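Long-range contacts in Endonuclease/exonuclease/phosphatase (Leptotrichia buccalis C-1013-b, PDB 3TEB), which probably acts as a magnesium-dependent hydrolase, perhaps a nuclease, of the DNase I-like endonuclease/exonuclease/phosphatase family: residues T99-K104 against I128-Y132; D107-C111 against T160-R164; C142-P147 against D176-D180; M154-Q159 against N190-L196; G209-D213 against A224-D229. One frame throughout, in Å; residues are numbered along the deposited sequence.

Overall arrangement
Four of the contacts reach a curled mixed sheet; contact 4 packs two helices beside it. Contact 1 and contact 5 are the farthest apart, with centres about 30 Å from each other, yet both reach this sheet, through strands 124-132 and 225-233. Contact 2 crosses contact 1 along the chain and adds strand 105-110. Helix 154-162 serves both contact 2 and contact 4, whose centres lie about 13 Å apart. Contact 3 sits in the middle, about 12 Å from contacts 4 and 5 between centres, and touches both as well as contact 2. Contacts 3 and 5 approach the magnesium site, while contacts 1, 2 and 4 lie away from it.

Contact 1. Residues T99-K104 against I128-Y132; sequences TRHKIK and ITINY
Ile128 and Ile103 cross at about a right angle, CG1 of Ile128 lying 3.6 Å from CG2 of Ile103. Thr129 contributes mainly its carbonyl: Lys104 N donates to Thr129 O at 2.7 Å, which ties the end of the loop to the strand. Ile130 packs on Thr99, His101 and Ile103. Its CG2 branch, anti to the backbone N, and its CD1 methyl each lie 3.7 Å from His101 CB, and CD1 also meets Thr99 OG1 tip to tip. That hydroxyl accepts the N-H of His101 at 3.0 Å, an ST turn, and is also bonded to Asp36 O. At Asn131 a water donates to Lys102 O and accepts from Asn131 N, while Lys104 runs alongside, CG by Asn131 CB, and the Asn131 amide turns off to Asp136. Tyr132 closes the row, its poorly ordered ring oblique to that of His101, centroids 5.4 Å apart and planes at 41°; His101 NE2 is held by Asp36 and Tyr132 OH by Ala3 O. The loop carries the chain from strand 91-99 of one sheet to strand 105-110 of the other, with Phe139 of strand 135-143 touching Ile128 and Ile130, and His80 of strand 78-84 touching both Ile103 and Ile128.

Contact 2. Residues D107-C111 against T160-R164; sequences DEFYC and TILNR
Helix 154-162 ends beside strand 105-110 of the curled sheet, and just beyond the helix Arg164 folds over Phe109 to reach Asp107. The arginine covers the aromatic ring with its aliphatic part: CD stands over the centre of one face, 3.6 Å from the Phe109 centroid, a CH-pi contact. Farther out, its guanidinium lies flat over Phe109 CB, the ring and guanidinium planes only 4° apart. With CG anti to the backbone N (chi1 -177°) and a bend at the next bond, the chain runs across the ring and brings NE to Asp107. There Arg164 NE donates to Asp107 OD2 at 2.7 Å, a salt bridge to which NH2 adds a weak second bond on the same oxygen. OD2 lies at the edge of the guanidinium, in its plane, but NE comes to the carboxylate from 46° above the carboxylate plane. Stack and salt bridge together fix how the guanidinium is rotated. At its edge the phenyl ring meets Ile161 CA, and Ile161 CG1 packs on Cys111 CB at 3.6 Å. A water joins Cys111 O to Thr160 OG1, a hydroxyl that is also bonded to Lys156 O. Underneath, Tyr140 of strand 135-143 touches both Phe109 and Ile161, while Ile125 of strand 124-132 and Leu173 of strand 170-174 complete the floor on which the helix rests.

Contact 3. Residues C142-P147 against D176-D180; sequences CHMNLP and DFNTD
The His143 ring and the Asp176 carboxylate lie side by side and point the same way, their planes 14° apart. Asp176 O sits at the edge of the ring, in its plane, whereas OD2 approaches the ring obliquely, 3.2 Å from His143 NE2 at too poor an angle for a hydrogen bond. The Phe177 ring is met obliquely by selenomethionine Met144, whose CG comes within 3.6 Å of Phe177 CD2 and whose SE makes a Met-aromatic contact. Cys142 SG lies 5.4 Å from the Phe177 centroid, also oblique to the ring.

The backbones pair as a short parallel bridge between His143 and Asp176: Met144 N donates to Asp176 O at 2.9 Å, and Asp176 N gives a weak bond to Cys142 O. Past the bridge the Asn178 side chain takes over, its ND2 donating to Met144 O at 2.6 Å from 22° off the carbonyl plane. Leu146 CD2 packs on Asn178 CB. Asp176, Phe177 and Asn178 belong to the GDFN motif of this family. The Asp176 side chain lies about 6 Å from a bound magnesium ion, and that of His143 about 4 Å from the side chain of Glu42, seen to bind magnesium, consistent with an active-site position. Behind the motif, Phe177 stands edge-to-face with Phe232 of strand 225-233 and touches Ile191 of helix 185-192, while Met154 of helix 154-162 covers Met144.

Contact 4. Residues M154-Q159 against N190-L196; sequences MGKNIQ and NILSQGL
Ile158 lays its CG2 methyl on CB of Gln194, 3.7 Å away, the two side chains crossing at about a right angle. This is helix-to-helix packing: helix 154-162 meets the last turn of helix 185-192 and the chain that leaves it. The other branch of Ile158 reaches Ile191, with Ile158 CD1 and Ile191 CG2 3.8 Å apart. At the start of helix 154-162, SE of selenomethionine Met154 lies 3.6 Å from Ile191 CD1. Phe232 of strand 225-233 lies against Ile191 and Leu196 and so backs this apolar seam.

Gly155 has no side chain; its CA faces Gln194 NE2 at 3.7 Å, where a side chain would probably be crowded. Gln194 bends at its second torsion (chi2 -59°) and folds back toward the helix it follows, so that NE2 donates to Asn190 O at 3.3 Å from above the carbonyl plane. Gln159 crosses the Gln194 side chain obliquely. Replacing Gln194 by an alanine would probably take that side-chain donor from the Asn190 carbonyl and open a gap beside Gly155. Beyond Gln194 the chain turns out of the helix at Gly195, whose phi is positive, and Leu196 comes round to touch Ile158 CG2. Leu192 O finishes the turn by accepting two N-H groups from the same face of its plane, Gly195 N at 2.9 Å and Leu196 N at 3.1 Å.

Contact 5. Residues G209-D213 against A224-D229; sequences GITVD and AKKRLD
A chi1 of 55° sets Thr211 OG1 between its own backbone N and carbonyl carbon, and Asp229, with CG beside its backbone N (chi1 -61°), swings its carboxylate up to meet that hydroxyl. The one oxygen serves both ways: it accepts from Leu228 N at 2.9 Å and donates to Asp229 OD1 at 3.1 Å, on the anti lone pair of the carboxylate. A valine in place of Thr211 would probably leave Leu228 N without this acceptor and Asp229 OD1 held by one donor fewer.

Next to it the strands pair antiparallel through a classic beta bulge. Thr211 and Val212 both face Lys226, whose carbonyl O takes Thr211 N at 2.8 Å, in the carbonyl plane, and Val212 N at 3.2 Å, from 39° above it. Lys226 N returns a bond to Val212 O, completing the hydrogen-bonded pair. On one face of the hairpin Val212 CG2 packs on Leu228 CD1 at 3.8 Å. On the other, Ile210 crosses Lys225 at about a right angle, CG2 near Lys225 CD, and Asp213 runs alongside Lys225, although its OD1 is bonded to Ser215. Gly209 O lies against CG and CD of Arg227, whose guanidinium makes its salt bridge with Asp198.

Asp229 OD1 also binds His257 ND1, as in the Asp-His pair of DNase I-like enzymes, and the Val212 side chain lies about 8 Å from a bound magnesium ion. The hairpin flanks the metal site, with Ile260 of strand 259-264 against Thr211 and Asp229, and the loop after strand 170-174 joined to it by backbone bonding of Phe177 with Leu228.

Contact 1. Residues T99-K104 against I128-Y132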
# COMPACT_ATOMS: atom_id res chain seq x y z
N THR A 99 -7.90 -8.67 0.01
CA THR A 99 -9.02 -8.43 0.90
C THR A 99 -9.79 -9.67 1.30
O THR A 99 -9.92 -10.60 0.52
CB THR A 99 -9.97 -7.28 0.40
OG1 THR A 99 -11.01 -7.08 1.36
CG2 THR A 99 -10.56 -7.56 -0.98
N ARG A 100 -10.27 -9.64 2.55
CA ARG A 100 -11.16 -10.63 3.14
C ARG A 100 -12.59 -10.48 2.63
O ARG A 100 -13.38 -11.44 2.69
CB ARG A 100 -11.22 -10.38 4.64
CG ARG A 100 -10.62 -11.41 5.50
CD ARG A 100 -10.57 -10.91 6.93
NE ARG A 100 -11.91 -10.72 7.49
CZ ARG A 100 -12.20 -9.99 8.57
NH1 ARG A 100 -11.24 -9.36 9.24
NH2 ARG A 100 -13.46 -9.88 8.98
N HIS A 101 -12.92 -9.28 2.16
CA HIS A 101 -14.27 -8.91 1.75
C HIS A 101 -14.47 -8.96 0.25
O HIS A 101 -13.55 -8.69 -0.51
CB HIS A 101 -14.57 -7.49 2.18
CG HIS A 101 -14.45 -7.28 3.66
ND1 HIS A 101 -15.37 -7.77 4.55
CD2 HIS A 101 -13.51 -6.63 4.39
CE1 HIS A 101 -15.01 -7.44 5.78
NE2 HIS A 101 -13.88 -6.75 5.71
N LYS A 102 -15.68 -9.29 -0.17
CA LYS A 102 -16.08 -9.16 -1.57
C LYS A 102 -16.27 -7.69 -1.92
O LYS A 102 -16.44 -6.86 -1.03
CB LYS A 102 -17.33 -9.98 -1.82
CG LYS A 102 -17.05 -11.45 -1.65
CD LYS A 102 -18.27 -12.33 -1.83
CE LYS A 102 -17.83 -13.80 -1.88
NZ LYS A 102 -18.98 -14.74 -1.71
N ILE A 103 -16.23 -7.34 -3.21
CA ILE A 103 -16.19 -5.93 -3.60
C ILE A 103 -17.29 -5.47 -4.58
O ILE A 103 -17.81 -6.28 -5.35
CB ILE A 103 -14.81 -5.54 -4.18
CG1 ILE A 103 -14.50 -6.39 -5.42
CG2 ILE A 103 -13.73 -5.69 -3.14
CD1 ILE A 103 -13.59 -5.72 -6.39
N LYS A 104 -17.62 -4.17 -4.54
CA LYS A 104 -18.62 -3.56 -5.45
C LYS A 104 -17.96 -3.01 -6.71
O LYS A 104 -18.59 -2.96 -7.75
CB LYS A 104 -19.38 -2.41 -4.77
CG LYS A 104 -20.01 -2.72 -3.44
CD LYS A 104 -21.44 -3.29 -3.59
CE LYS A 104 -22.53 -2.19 -3.44
NZ LYS A 104 -23.68 -2.68 -2.62
N ILE A 128 -10.38 -0.24 -4.63
CA ILE A 128 -11.32 -1.28 -4.28
C ILE A 128 -12.52 -0.62 -3.57
O ILE A 128 -12.34 0.31 -2.78
CB ILE A 128 -10.56 -2.38 -3.45
CG1 ILE A 128 -10.84 -3.74 -4.02
CG2 ILE A 128 -10.78 -2.33 -1.94
CD1 ILE A 128 -10.33 -3.85 -5.41
N THR A 129 -13.74 -1.04 -3.89
CA THR A 129 -14.90 -0.56 -3.14
C THR A 129 -15.56 -1.70 -2.34
O THR A 129 -16.03 -2.68 -2.92
CB THR A 129 -15.92 0.19 -4.04
OG1 THR A 129 -15.22 1.18 -4.80
CG2 THR A 129 -16.97 0.90 -3.21
N ILE A 130 -15.56 -1.56 -1.02
CA ILE A 130 -16.21 -2.52 -0.15
C ILE A 130 -17.42 -1.87 0.45
O ILE A 130 -17.35 -0.73 0.92
CB ILE A 130 -15.35 -2.89 1.08
CG1 ILE A 130 -13.86 -3.05 0.74
CG2 ILE A 130 -15.95 -4.11 1.81
CD1 ILE A 130 -13.42 -4.45 0.48
N ASN A 131 -18.53 -2.60 0.43
CA ASN A 131 -19.68 -2.23 1.21
C ASN A 131 -19.51 -2.80 2.61
O ASN A 131 -19.44 -4.02 2.79
CB ASN A 131 -20.95 -2.76 0.56
CG ASN A 131 -22.19 -2.34 1.31
OD1 ASN A 131 -22.94 -3.18 1.80
ND2 ASN A 131 -22.40 -1.04 1.43
N TYR A 132 -19.40 -1.92 3.59
CA TYR A 132 -19.18 -2.33 4.96
C TYR A 132 -20.12 -1.62 5.93
O TYR A 132 -20.19 -0.39 5.97
CB TYR A 132 -17.71 -2.11 5.36
CG TYR A 132 -17.31 -2.78 6.67
CD1 TYR A 132 -17.85 -4.03 7.04
CD2 TYR A 132 -16.38 -2.19 7.51
CE1 TYR A 132 -17.47 -4.65 8.24
CE2 TYR A 132 -15.99 -2.80 8.71
CZ TYR A 132 -16.54 -4.03 9.06
OH TYR A 132 -16.15 -4.61 10.25
O HOH W 1 -18.85 -5.17 -1.16

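Contact 2. Residues D107-C111 against T160-R164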
# COMPACT_ATOMS: atom_id res chain seq x y z
N ASP A 107 -10.80 -0.42 -9.59
CA ASP A 107 -10.24 0.39 -10.65
C ASP A 107 -8.73 0.31 -10.63
O ASP A 107 -8.12 0.10 -9.58
CB ASP A 107 -10.71 1.85 -10.55
CG ASP A 107 -10.78 2.55 -11.91
OD1 ASP A 107 -10.16 2.03 -12.88
OD2 ASP A 107 -11.44 3.61 -12.01
N GLU A 108 -8.15 0.45 -11.82
CA GLU A 108 -6.71 0.49 -12.04
C GLU A 108 -6.51 1.67 -12.97
O GLU A 108 -7.10 1.69 -14.06
CB GLU A 108 -6.27 -0.78 -12.74
CG GLU A 108 -6.60 -2.04 -11.96
CD GLU A 108 -6.60 -3.31 -12.81
OE1 GLU A 108 -5.92 -3.33 -13.87
OE2 GLU A 108 -7.26 -4.29 -12.39
N PHE A 109 -5.71 2.64 -12.56
CA PHE A 109 -5.51 3.84 -13.37
C PHE A 109 -4.23 4.56 -12.99
O PHE A 109 -3.70 4.35 -11.90
CB PHE A 109 -6.70 4.80 -13.22
CG PHE A 109 -6.87 5.31 -11.82
CD1 PHE A 109 -7.47 4.51 -10.85
CD2 PHE A 109 -6.41 6.56 -11.46
CE1 PHE A 109 -7.61 4.96 -9.55
CE2 PHE A 109 -6.55 7.01 -10.17
CZ PHE A 109 -7.15 6.21 -9.21
N TYR A 110 -3.75 5.42 -13.89
CA TYR A 110 -2.56 6.22 -13.64
C TYR A 110 -2.93 7.47 -12.88
O TYR A 110 -3.81 8.22 -13.30
CB TYR A 110 -1.86 6.60 -14.94
CG TYR A 110 -1.04 5.47 -15.51
CD1 TYR A 110 0.17 5.10 -14.94
CD2 TYR A 110 -1.49 4.74 -16.62
CE1 TYR A 110 0.91 4.05 -15.45
CE2 TYR A 110 -0.76 3.69 -17.14
CZ TYR A 110 0.44 3.35 -16.55
OH TYR A 110 1.19 2.30 -17.05
N CYS A 111 -2.26 7.69 -11.76
CA CYS A 111 -2.40 8.94 -11.05
C CYS A 111 -1.34 9.97 -11.50
O CYS A 111 -1.31 11.09 -11.01
CB CYS A 111 -2.31 8.69 -9.55
SG CYS A 111 -0.63 8.40 -9.00
N THR A 160 -5.85 13.74 -8.79
CA THR A 160 -6.33 12.69 -9.69
C THR A 160 -6.91 11.49 -8.92
O THR A 160 -7.97 11.00 -9.28
CB THR A 160 -5.23 12.20 -10.64
OG1 THR A 160 -4.72 13.31 -11.37
CG2 THR A 160 -5.77 11.17 -11.62
N ILE A 161 -6.21 11.02 -7.89
CA ILE A 161 -6.73 9.90 -7.11
C ILE A 161 -8.09 10.29 -6.52
O ILE A 161 -9.10 9.59 -6.73
CB ILE A 161 -5.74 9.45 -6.00
CG1 ILE A 161 -4.45 8.90 -6.62
CG2 ILE A 161 -6.37 8.39 -5.11
CD1 ILE A 161 -3.27 8.76 -5.63
N LEU A 162 -8.11 11.42 -5.84
CA LEU A 162 -9.31 11.86 -5.12
C LEU A 162 -10.49 12.15 -6.03
O LEU A 162 -11.62 12.00 -5.61
CB LEU A 162 -9.02 13.06 -4.21
CG LEU A 162 -8.15 12.71 -3.00
CD1 LEU A 162 -7.65 13.97 -2.32
CD2 LEU A 162 -8.86 11.80 -2.02
N ASN A 163 -10.22 12.53 -7.28
CA ASN A 163 -11.30 12.82 -8.23
C ASN A 163 -11.71 11.68 -9.14
O ASN A 163 -12.53 11.89 -10.04
CB ASN A 163 -10.95 14.04 -9.07
CG ASN A 163 -10.94 15.33 -8.27
OD1 ASN A 163 -11.86 15.60 -7.50
ND2 ASN A 163 -9.90 16.12 -8.46
N ARG A 164 -11.18 10.48 -8.93
CA ARG A 164 -11.44 9.35 -9.82
C ARG A 164 -12.90 8.93 -9.76
O ARG A 164 -13.51 8.68 -10.81
CB ARG A 164 -10.52 8.17 -9.51
CG ARG A 164 -10.67 6.95 -10.43
CD ARG A 164 -10.04 7.15 -11.79
NE ARG A 164 -10.41 6.06 -12.67
CZ ARG A 164 -10.14 6.02 -13.97
NH1 ARG A 164 -9.50 7.03 -14.53
NH2 ARG A 164 -10.51 4.98 -14.70
O HOH W 2 -1.97 13.70 -12.38

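Contact 3. Residues C142-P147 against D176-D180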
# COMPACT_ATOMS: atom_id res chain seq x y z
N CYS A 142 -1.22 3.08 -3.05
CA CYS A 142 -0.47 4.11 -3.76
C CYS A 142 1.01 3.98 -3.54
O CYS A 142 1.45 3.67 -2.43
CB CYS A 142 -0.85 5.50 -3.27
SG CYS A 142 -2.56 5.67 -2.84
N HIS A 143 1.76 4.26 -4.60
CA HIS A 143 3.20 4.37 -4.52
C HIS A 143 3.67 5.54 -5.38
O HIS A 143 3.77 5.42 -6.60
CB HIS A 143 3.88 3.06 -4.92
CG HIS A 143 5.37 3.12 -4.86
ND1 HIS A 143 6.18 2.48 -5.77
CD2 HIS A 143 6.20 3.78 -4.02
CE1 HIS A 143 7.44 2.72 -5.47
NE2 HIS A 143 7.49 3.50 -4.41
N MSE A 144 3.95 6.66 -4.71
CA MSE A 144 4.19 7.95 -5.38
C MSE A 144 5.66 8.18 -5.66
O MSE A 144 6.52 7.50 -5.11
CB MSE A 144 3.67 9.11 -4.52
CG MSE A 144 2.30 8.87 -3.89
SE MSE A 144 0.85 8.68 -5.19
CE MSE A 144 0.86 10.49 -5.88
N ASN A 145 5.93 9.17 -6.50
CA ASN A 145 7.28 9.62 -6.79
C ASN A 145 7.81 10.52 -5.67
O ASN A 145 7.04 10.95 -4.80
CB ASN A 145 7.31 10.38 -8.11
CG ASN A 145 6.86 9.54 -9.28
OD1 ASN A 145 7.51 8.56 -9.64
ND2 ASN A 145 5.74 9.92 -9.89
N LEU A 146 9.11 10.80 -5.70
CA LEU A 146 9.70 11.76 -4.77
C LEU A 146 9.02 13.12 -4.93
O LEU A 146 8.63 13.49 -6.04
CB LEU A 146 11.21 11.89 -5.00
CG LEU A 146 12.08 10.64 -4.76
CD1 LEU A 146 13.47 10.84 -5.36
CD2 LEU A 146 12.17 10.25 -3.28
N PRO A 147 8.84 13.86 -3.83
CA PRO A 147 8.14 15.15 -3.90
C PRO A 147 8.87 16.14 -4.81
O PRO A 147 8.23 16.93 -5.50
CB PRO A 147 8.18 15.65 -2.46
CG PRO A 147 8.46 14.44 -1.63
CD PRO A 147 9.33 13.59 -2.47
N ASP A 176 3.16 4.06 0.02
CA ASP A 176 4.47 4.67 0.08
C ASP A 176 4.43 6.00 -0.65
O ASP A 176 4.22 6.04 -1.86
CB ASP A 176 5.48 3.74 -0.57
CG ASP A 176 6.91 4.25 -0.45
OD1 ASP A 176 7.17 5.17 0.37
OD2 ASP A 176 7.78 3.71 -1.18
N PHE A 177 4.64 7.08 0.09
CA PHE A 177 4.53 8.42 -0.47
C PHE A 177 5.88 9.09 -0.73
O PHE A 177 5.93 10.21 -1.26
CB PHE A 177 3.63 9.30 0.39
CG PHE A 177 2.18 9.04 0.19
CD1 PHE A 177 1.58 7.90 0.75
CD2 PHE A 177 1.40 9.91 -0.58
CE1 PHE A 177 0.22 7.63 0.54
CE2 PHE A 177 0.03 9.65 -0.80
CZ PHE A 177 -0.55 8.51 -0.24
N ASN A 178 6.96 8.38 -0.37
CA ASN A 178 8.32 8.90 -0.51
C ASN A 178 8.52 10.28 0.09
O ASN A 178 9.22 11.11 -0.48
CB ASN A 178 8.73 8.94 -1.98
CG ASN A 178 9.19 7.61 -2.51
OD1 ASN A 178 10.00 6.91 -1.87
ND2 ASN A 178 8.70 7.24 -3.68
N THR A 179 7.90 10.52 1.25
CA THR A 179 7.92 11.84 1.88
C THR A 179 8.08 11.73 3.38
O THR A 179 7.24 11.15 4.06
CB THR A 179 6.63 12.61 1.56
OG1 THR A 179 6.51 12.76 0.15
CG2 THR A 179 6.67 13.98 2.19
N ASP A 180 9.15 12.30 3.91
CA ASP A 180 9.42 12.23 5.33
C ASP A 180 8.63 13.28 6.10
O ASP A 180 8.84 14.48 5.92
CB ASP A 180 10.91 12.38 5.60
CG ASP A 180 11.32 11.85 6.98
OD1 ASP A 180 10.49 11.20 7.66
OD2 ASP A 180 12.49 12.09 7.38

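Contact 4. Residues M154-Q159 against N190-L196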
# COMPACT_ATOMS: atom_id res chain seq x y z
N MSE A 154 3.11 16.22 -7.18
CA MSE A 154 2.47 15.37 -6.17
C MSE A 154 1.05 15.85 -5.81
O MSE A 154 0.14 15.05 -5.60
CB MSE A 154 3.36 15.30 -4.93
CG MSE A 154 2.70 14.78 -3.65
SE MSE A 154 3.09 12.92 -3.23
CE MSE A 154 5.03 13.04 -2.91
N GLY A 155 0.87 17.17 -5.74
CA GLY A 155 -0.45 17.73 -5.52
C GLY A 155 -1.45 17.26 -6.56
O GLY A 155 -2.44 16.60 -6.23
N LYS A 156 -1.17 17.59 -7.82
CA LYS A 156 -1.99 17.20 -8.96
C LYS A 156 -2.31 15.71 -8.96
O LYS A 156 -3.45 15.30 -9.16
CB LYS A 156 -1.28 17.56 -10.27
CG LYS A 156 -1.51 18.98 -10.80
CD LYS A 156 -1.41 18.99 -12.34
CE LYS A 156 -1.31 20.40 -12.94
NZ LYS A 156 0.04 21.00 -12.73
N ASN A 157 -1.28 14.90 -8.74
CA ASN A 157 -1.43 13.45 -8.73
C ASN A 157 -2.44 12.99 -7.68
O ASN A 157 -3.32 12.17 -7.98
CB ASN A 157 -0.08 12.77 -8.53
CG ASN A 157 0.87 12.99 -9.69
OD1 ASN A 157 0.49 13.52 -10.73
ND2 ASN A 157 2.12 12.57 -9.52
N ILE A 158 -2.30 13.52 -6.47
CA ILE A 158 -3.24 13.19 -5.40
C ILE A 158 -4.66 13.63 -5.78
O ILE A 158 -5.62 12.88 -5.56
CB ILE A 158 -2.78 13.74 -4.04
CG1 ILE A 158 -1.57 12.95 -3.54
CG2 ILE A 158 -3.91 13.67 -3.01
CD1 ILE A 158 -0.94 13.49 -2.30
N GLN A 159 -4.78 14.82 -6.36
CA GLN A 159 -6.06 15.29 -6.88
C GLN A 159 -6.67 14.29 -7.89
O GLN A 159 -7.87 14.01 -7.85
CB GLN A 159 -5.95 16.70 -7.47
CG GLN A 159 -5.91 17.83 -6.45
CD GLN A 159 -7.08 17.81 -5.43
OE1 GLN A 159 -6.86 17.91 -4.22
NE2 GLN A 159 -8.32 17.68 -5.94
N ASN A 190 1.90 19.78 2.32
CA ASN A 190 1.31 19.78 0.99
C ASN A 190 0.36 18.59 0.73
O ASN A 190 -0.72 18.78 0.17
CB ASN A 190 2.40 19.84 -0.09
CG ASN A 190 1.86 20.19 -1.47
OD1 ASN A 190 1.85 19.37 -2.38
ND2 ASN A 190 1.39 21.43 -1.62
N ILE A 191 0.77 17.38 1.13
CA ILE A 191 -0.08 16.20 0.99
C ILE A 191 -1.41 16.50 1.65
O ILE A 191 -2.45 16.40 1.00
CB ILE A 191 0.52 14.92 1.68
CG1 ILE A 191 1.98 14.65 1.28
CG2 ILE A 191 -0.36 13.70 1.44
CD1 ILE A 191 2.18 13.72 0.13
N LEU A 192 -1.38 16.89 2.92
CA LEU A 192 -2.61 17.12 3.69
C LEU A 192 -3.49 18.25 3.14
O LEU A 192 -4.71 18.15 3.20
CB LEU A 192 -2.29 17.36 5.17
CG LEU A 192 -1.44 16.32 5.91
CD1 LEU A 192 -0.91 16.89 7.21
CD2 LEU A 192 -2.19 15.00 6.15
N SER A 193 -2.86 19.29 2.60
CA SER A 193 -3.56 20.39 1.88
C SER A 193 -4.54 19.89 0.83
O SER A 193 -5.40 20.65 0.40
CB SER A 193 -2.57 21.29 1.14
OG SER A 193 -1.52 21.75 1.97
N GLN A 194 -4.39 18.65 0.40
CA GLN A 194 -5.24 18.10 -0.65
C GLN A 194 -6.59 17.62 -0.10
O GLN A 194 -7.42 17.10 -0.83
CB GLN A 194 -4.50 16.99 -1.39
CG GLN A 194 -3.11 17.40 -1.87
CD GLN A 194 -3.12 18.59 -2.82
OE1 GLN A 194 -4.03 18.75 -3.64
NE2 GLN A 194 -2.09 19.42 -2.72
N GLY A 195 -6.79 17.82 1.19
CA GLY A 195 -8.01 17.39 1.86
C GLY A 195 -7.84 16.01 2.44
O GLY A 195 -8.70 15.14 2.26
N LEU A 196 -6.72 15.81 3.13
CA LEU A 196 -6.37 14.51 3.68
C LEU A 196 -6.08 14.55 5.16
O LEU A 196 -5.47 15.50 5.67
CB LEU A 196 -5.16 13.95 2.95
CG LEU A 196 -5.45 13.39 1.56
CD1 LEU A 196 -4.18 12.82 0.97
CD2 LEU A 196 -6.53 12.34 1.60

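Contact 5. Residues G209-D213 against A224-D229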
# COMPACT_ATOMS: atom_id res chain seq x y z
N GLY A 209 6.40 5.70 14.89
CA GLY A 209 5.89 5.76 13.54
C GLY A 209 6.90 5.61 12.41
O GLY A 209 6.52 5.72 11.25
N ILE A 210 8.16 5.35 12.75
CA ILE A 210 9.24 5.17 11.77
C ILE A 210 8.98 3.98 10.85
O ILE A 210 8.76 2.87 11.33
CB ILE A 210 10.60 4.99 12.52
CG1 ILE A 210 10.91 6.23 13.37
CG2 ILE A 210 11.76 4.66 11.56
CD1 ILE A 210 10.80 7.57 12.61
N THR A 211 9.01 4.21 9.53
CA THR A 211 8.80 3.12 8.55
C THR A 211 10.02 2.70 7.74
O THR A 211 10.03 1.63 7.15
CB THR A 211 7.63 3.39 7.56
OG1 THR A 211 7.82 4.64 6.88
CG2 THR A 211 6.30 3.40 8.28
N VAL A 212 11.04 3.55 7.70
CA VAL A 212 12.29 3.21 7.03
C VAL A 212 13.42 3.51 8.01
O VAL A 212 13.46 4.59 8.59
CB VAL A 212 12.50 4.02 5.74
CG1 VAL A 212 13.78 3.59 5.04
CG2 VAL A 212 11.32 3.84 4.81
N ASP A 213 14.32 2.54 8.18
CA ASP A 213 15.45 2.68 9.08
C ASP A 213 16.70 2.24 8.32
O ASP A 213 16.75 1.13 7.82
CB ASP A 213 15.22 1.81 10.32
CG ASP A 213 16.28 2.00 11.41
OD1 ASP A 213 17.45 2.34 11.11
OD2 ASP A 213 15.92 1.79 12.58
N ALA A 224 19.01 8.82 10.22
CA ALA A 224 18.44 8.10 9.08
C ALA A 224 17.16 7.33 9.43
O ALA A 224 16.94 6.22 8.95
CB ALA A 224 19.49 7.17 8.48
N LYS A 225 16.32 7.92 10.27
CA LYS A 225 15.04 7.33 10.62
C LYS A 225 13.88 8.16 10.04
O LYS A 225 13.76 9.35 10.31
CB LYS A 225 14.90 7.17 12.14
CG LYS A 225 15.73 6.03 12.71
CD LYS A 225 14.95 5.25 13.76
CE LYS A 225 15.08 5.84 15.15
NZ LYS A 225 16.14 5.14 15.91
N LYS A 226 13.05 7.52 9.23
CA LYS A 226 12.05 8.25 8.45
C LYS A 226 10.64 7.66 8.56
O LYS A 226 10.46 6.49 8.91
CB LYS A 226 12.48 8.32 6.98
CG LYS A 226 13.75 9.10 6.69
CD LYS A 226 13.97 9.14 5.18
CE LYS A 226 15.01 10.16 4.74
NZ LYS A 226 16.33 9.51 4.52
N ARG A 227 9.66 8.49 8.26
CA ARG A 227 8.29 8.04 8.12
C ARG A 227 7.84 8.39 6.70
O ARG A 227 7.50 9.55 6.41
CB ARG A 227 7.40 8.68 9.19
CG ARG A 227 6.02 8.09 9.29
CD ARG A 227 5.28 8.61 10.50
NE ARG A 227 3.98 9.13 10.11
CZ ARG A 227 3.58 10.38 10.33
NH1 ARG A 227 4.34 11.23 10.99
NH2 ARG A 227 2.39 10.76 9.92
N LEU A 228 7.88 7.39 5.82
CA LEU A 228 7.67 7.58 4.39
C LEU A 228 6.36 6.96 3.91
O LEU A 228 5.84 7.32 2.85
CB LEU A 228 8.80 6.93 3.62
CG LEU A 228 10.21 7.52 3.67
CD1 LEU A 228 11.03 6.86 2.57
CD2 LEU A 228 10.20 9.03 3.48
N ASP A 229 5.86 6.00 4.69
CA ASP A 229 4.63 5.28 4.37
C ASP A 229 3.49 5.84 5.21
O ASP A 229 3.70 6.29 6.34
CB ASP A 229 4.81 3.79 4.68
CG ASP A 229 5.93 3.13 3.85
OD1 ASP A 229 7.13 3.31 4.19
OD2 ASP A 229 5.60 2.41 2.88